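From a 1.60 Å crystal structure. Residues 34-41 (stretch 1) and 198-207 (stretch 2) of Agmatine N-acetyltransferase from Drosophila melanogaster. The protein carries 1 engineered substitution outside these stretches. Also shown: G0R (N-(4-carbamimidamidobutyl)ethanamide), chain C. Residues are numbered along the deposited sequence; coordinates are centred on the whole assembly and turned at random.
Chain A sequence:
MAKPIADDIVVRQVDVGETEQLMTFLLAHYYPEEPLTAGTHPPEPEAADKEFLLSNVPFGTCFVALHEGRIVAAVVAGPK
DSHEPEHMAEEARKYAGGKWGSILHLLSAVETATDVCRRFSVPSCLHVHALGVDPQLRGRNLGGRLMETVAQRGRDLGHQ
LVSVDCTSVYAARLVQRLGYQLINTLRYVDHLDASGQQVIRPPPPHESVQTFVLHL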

# COMPACT_ATOMS: atom_id res chain seq x y z
N GLU A 34 7.81 0.57 7.19
CA GLU A 34 7.54 0.88 5.79
C GLU A 34 8.57 1.88 5.28
O GLU A 34 8.78 2.92 5.93
CB GLU A 34 6.12 1.42 5.64
CG GLU A 34 5.66 1.50 4.19
CD GLU A 34 6.19 2.73 3.51
OE1 GLU A 34 6.07 3.82 4.11
OE2 GLU A 34 6.74 2.61 2.40
N PRO A 35 9.25 1.61 4.17
CA PRO A 35 10.40 2.45 3.79
C PRO A 35 10.11 3.94 3.60
O PRO A 35 10.94 4.75 4.02
CB PRO A 35 10.89 1.78 2.50
CG PRO A 35 10.60 0.33 2.73
CD PRO A 35 9.25 0.32 3.44
N LEU A 36 9.00 4.35 2.98
CA LEU A 36 8.77 5.80 2.85
C LEU A 36 8.55 6.44 4.21
O LEU A 36 9.04 7.55 4.47
CB LEU A 36 7.58 6.10 1.96
CG LEU A 36 7.57 5.48 0.57
CD1 LEU A 36 6.44 6.12 -0.26
CD2 LEU A 36 8.92 5.67 -0.09
N THR A 37 7.80 5.78 5.09
CA THR A 37 7.56 6.30 6.42
C THR A 37 8.84 6.30 7.25
O THR A 37 9.11 7.26 7.98
CB THR A 37 6.46 5.47 7.10
OG1 THR A 37 5.42 5.21 6.16
CG2 THR A 37 5.87 6.22 8.30
N ALA A 38 9.63 5.23 7.16
CA ALA A 38 10.88 5.17 7.91
C ALA A 38 11.93 6.11 7.34
O ALA A 38 12.86 6.50 8.05
CB ALA A 38 11.43 3.75 7.92
N GLY A 39 11.79 6.50 6.08
CA GLY A 39 12.74 7.36 5.40
C GLY A 39 12.41 8.83 5.42
O GLY A 39 13.08 9.62 4.75
N THR A 40 11.38 9.23 6.18
CA THR A 40 11.00 10.62 6.35
C THR A 40 10.84 10.87 7.85
O THR A 40 10.92 9.95 8.66
CB THR A 40 9.69 10.93 5.60
OG1 THR A 40 8.73 9.91 5.89
CG2 THR A 40 9.93 10.97 4.10
N HIS A 41 10.63 12.14 8.21
CA HIS A 41 10.66 12.53 9.61
C HIS A 41 9.49 13.45 9.91
O HIS A 41 9.04 14.20 9.03
CB HIS A 41 11.98 13.23 9.95
CG HIS A 41 13.18 12.44 9.53
ND1 HIS A 41 13.72 11.45 10.32
CD2 HIS A 41 13.89 12.44 8.38
CE1 HIS A 41 14.74 10.89 9.68
NE2 HIS A 41 14.86 11.48 8.50
N GLN A 198 17.33 14.91 -1.39
CA GLN A 198 16.71 13.61 -1.56
C GLN A 198 15.49 13.48 -0.64
O GLN A 198 15.59 13.73 0.56
CB GLN A 198 17.71 12.50 -1.27
CG GLN A 198 17.17 11.09 -1.49
CD GLN A 198 18.22 10.03 -1.25
OE1 GLN A 198 19.41 10.26 -1.49
NE2 GLN A 198 17.79 8.85 -0.81
N VAL A 199 14.35 13.10 -1.22
CA VAL A 199 13.10 13.14 -0.45
C VAL A 199 13.05 12.01 0.56
O VAL A 199 12.86 12.23 1.77
CB VAL A 199 11.89 13.11 -1.40
CG1 VAL A 199 10.61 12.96 -0.60
CG2 VAL A 199 11.85 14.38 -2.23
N ILE A 200 13.23 10.78 0.10
CA ILE A 200 13.10 9.59 0.94
C ILE A 200 14.49 9.00 1.13
O ILE A 200 15.20 8.76 0.15
CB ILE A 200 12.16 8.56 0.31
CG1 ILE A 200 10.96 9.25 -0.34
CG2 ILE A 200 11.72 7.56 1.35
CD1 ILE A 200 9.89 9.64 0.63
N ARG A 201 14.86 8.73 2.39
CA ARG A 201 16.10 8.02 2.71
C ARG A 201 15.78 6.79 3.56
O ARG A 201 15.89 6.84 4.80
CB ARG A 201 17.11 8.91 3.42
CG ARG A 201 18.53 8.37 3.32
CD ARG A 201 19.38 8.74 4.53
NE ARG A 201 20.07 10.01 4.33
CZ ARG A 201 20.51 10.77 5.33
NH1 ARG A 201 20.33 10.39 6.59
NH2 ARG A 201 21.14 11.92 5.06
N PRO A 202 15.38 5.69 2.95
CA PRO A 202 14.95 4.52 3.71
C PRO A 202 16.12 3.62 4.04
O PRO A 202 17.17 3.69 3.39
CB PRO A 202 13.96 3.82 2.77
CG PRO A 202 14.42 4.20 1.43
CD PRO A 202 15.11 5.54 1.51
N PRO A 203 15.97 2.75 5.04
CA PRO A 203 17.03 1.79 5.36
C PRO A 203 17.26 0.82 4.21
O PRO A 203 16.30 0.32 3.61
CB PRO A 203 16.48 1.05 6.59
CG PRO A 203 15.39 1.91 7.13
CD PRO A 203 14.82 2.66 5.96
N PRO A 204 18.51 0.52 3.87
CA PRO A 204 18.77 -0.65 3.04
C PRO A 204 18.16 -1.88 3.68
O PRO A 204 18.00 -1.95 4.91
CB PRO A 204 20.30 -0.73 3.00
CG PRO A 204 20.73 0.71 3.11
CD PRO A 204 19.73 1.33 4.07
N PRO A 205 17.80 -2.90 2.87
CA PRO A 205 18.08 -3.09 1.45
C PRO A 205 17.10 -2.40 0.48
O PRO A 205 17.14 -2.68 -0.71
CB PRO A 205 17.97 -4.61 1.30
CG PRO A 205 16.89 -4.98 2.29
CD PRO A 205 16.99 -4.00 3.43
N HIS A 206 16.25 -1.51 0.99
CA HIS A 206 15.20 -0.91 0.17
C HIS A 206 15.79 0.26 -0.61
O HIS A 206 15.86 1.38 -0.13
CB HIS A 206 14.05 -0.46 1.05
CG HIS A 206 13.64 -1.50 2.04
ND1 HIS A 206 13.12 -2.72 1.66
CD2 HIS A 206 13.71 -1.52 3.39
CE1 HIS A 206 12.87 -3.44 2.74
NE2 HIS A 206 13.22 -2.73 3.80
N GLU A 207 16.19 -0.02 -1.85
CA GLU A 207 16.84 0.97 -2.70
C GLU A 207 15.90 1.64 -3.69
O GLU A 207 16.29 2.65 -4.28
CB GLU A 207 17.98 0.33 -3.49
CG GLU A 207 19.02 -0.37 -2.67
CD GLU A 207 20.03 -1.07 -3.55
OE1 GLU A 207 20.64 -0.40 -4.41
OE2 GLU A 207 20.22 -2.30 -3.38
C10 G0R C . 1.89 5.83 3.49
N12 G0R C . 2.95 6.23 4.41
C1 G0R C . 1.68 -1.83 -0.17
C2 G0R C . 2.43 -0.71 0.55
C5 G0R C . 3.73 1.46 0.42
C6 G0R C . 2.87 2.72 0.47
C7 G0R C . 3.66 3.95 0.95
C8 G0R C . 3.39 4.39 2.40
N4 G0R C . 3.01 0.37 -0.22
N9 G0R C . 2.09 4.99 2.58
N11 G0R C . 0.57 6.39 3.63
O3 G0R C . 2.52 -0.72 1.73

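Stretch 1 is a short helix, Pro35 to Ala38, that opens into a loop at Gly39. Stretch 2 has no regular helix or strand. Their nearest CA atoms are those of Gly39 and Pro202, 4.0 Å apart.

One hydrogen bond joins the backbones. Arg201 N donates to Gly39 O at 3.1 Å, and its angle of 178° is almost straight. Gly39 CA also lies 3.2 Å from Arg201 O, a CA-H...O contact. The fit here depends on a missing side chain. An ideal CB on Gly39 would point toward stretch 2 and sit 2.9 Å from Ile200 CG2, 2.9 Å from Arg201 C and 3.0 Å from Pro202 N. All three are clashes, so the bare glycine is the hollow that the chain at 200-202 fills.

Pro35 is the main bump on the helix. Its CG lies over one face of the His206 ring, 3.8 Å from the ring centroid and 22° off the normal. This is a CH-pi contact, in which a slightly positive C-H meets the pi cloud. Pro35 CB also packs against Pro202 CB at 3.7 Å.

Ile200 fills a second gap. Its CG2 meets Leu36 CD2 at 3.7 Å, and its CD1 meets Thr40 CG2, also at 3.7 Å. The CA-to-CB bond of Leu36 points away from stretch 2, but the side chain's end comes nearer. Ala38 CB rests 4.1 Å from Pro203 CD, a looser contact. Leu36 and Ile200 are buried, so their contact keeps carbon surface from water; Pro203 remains exposed.

Glu34 caps the helix: OE2 accepts from Leu36 N at 2.9 Å, and OE1 from Thr37 N at 2.8 Å. The CA-to-CB bond of Thr37 points away from stretch 2, and its OG1 accepts a weak hydrogen bond from G0R N12 at 3.2 Å.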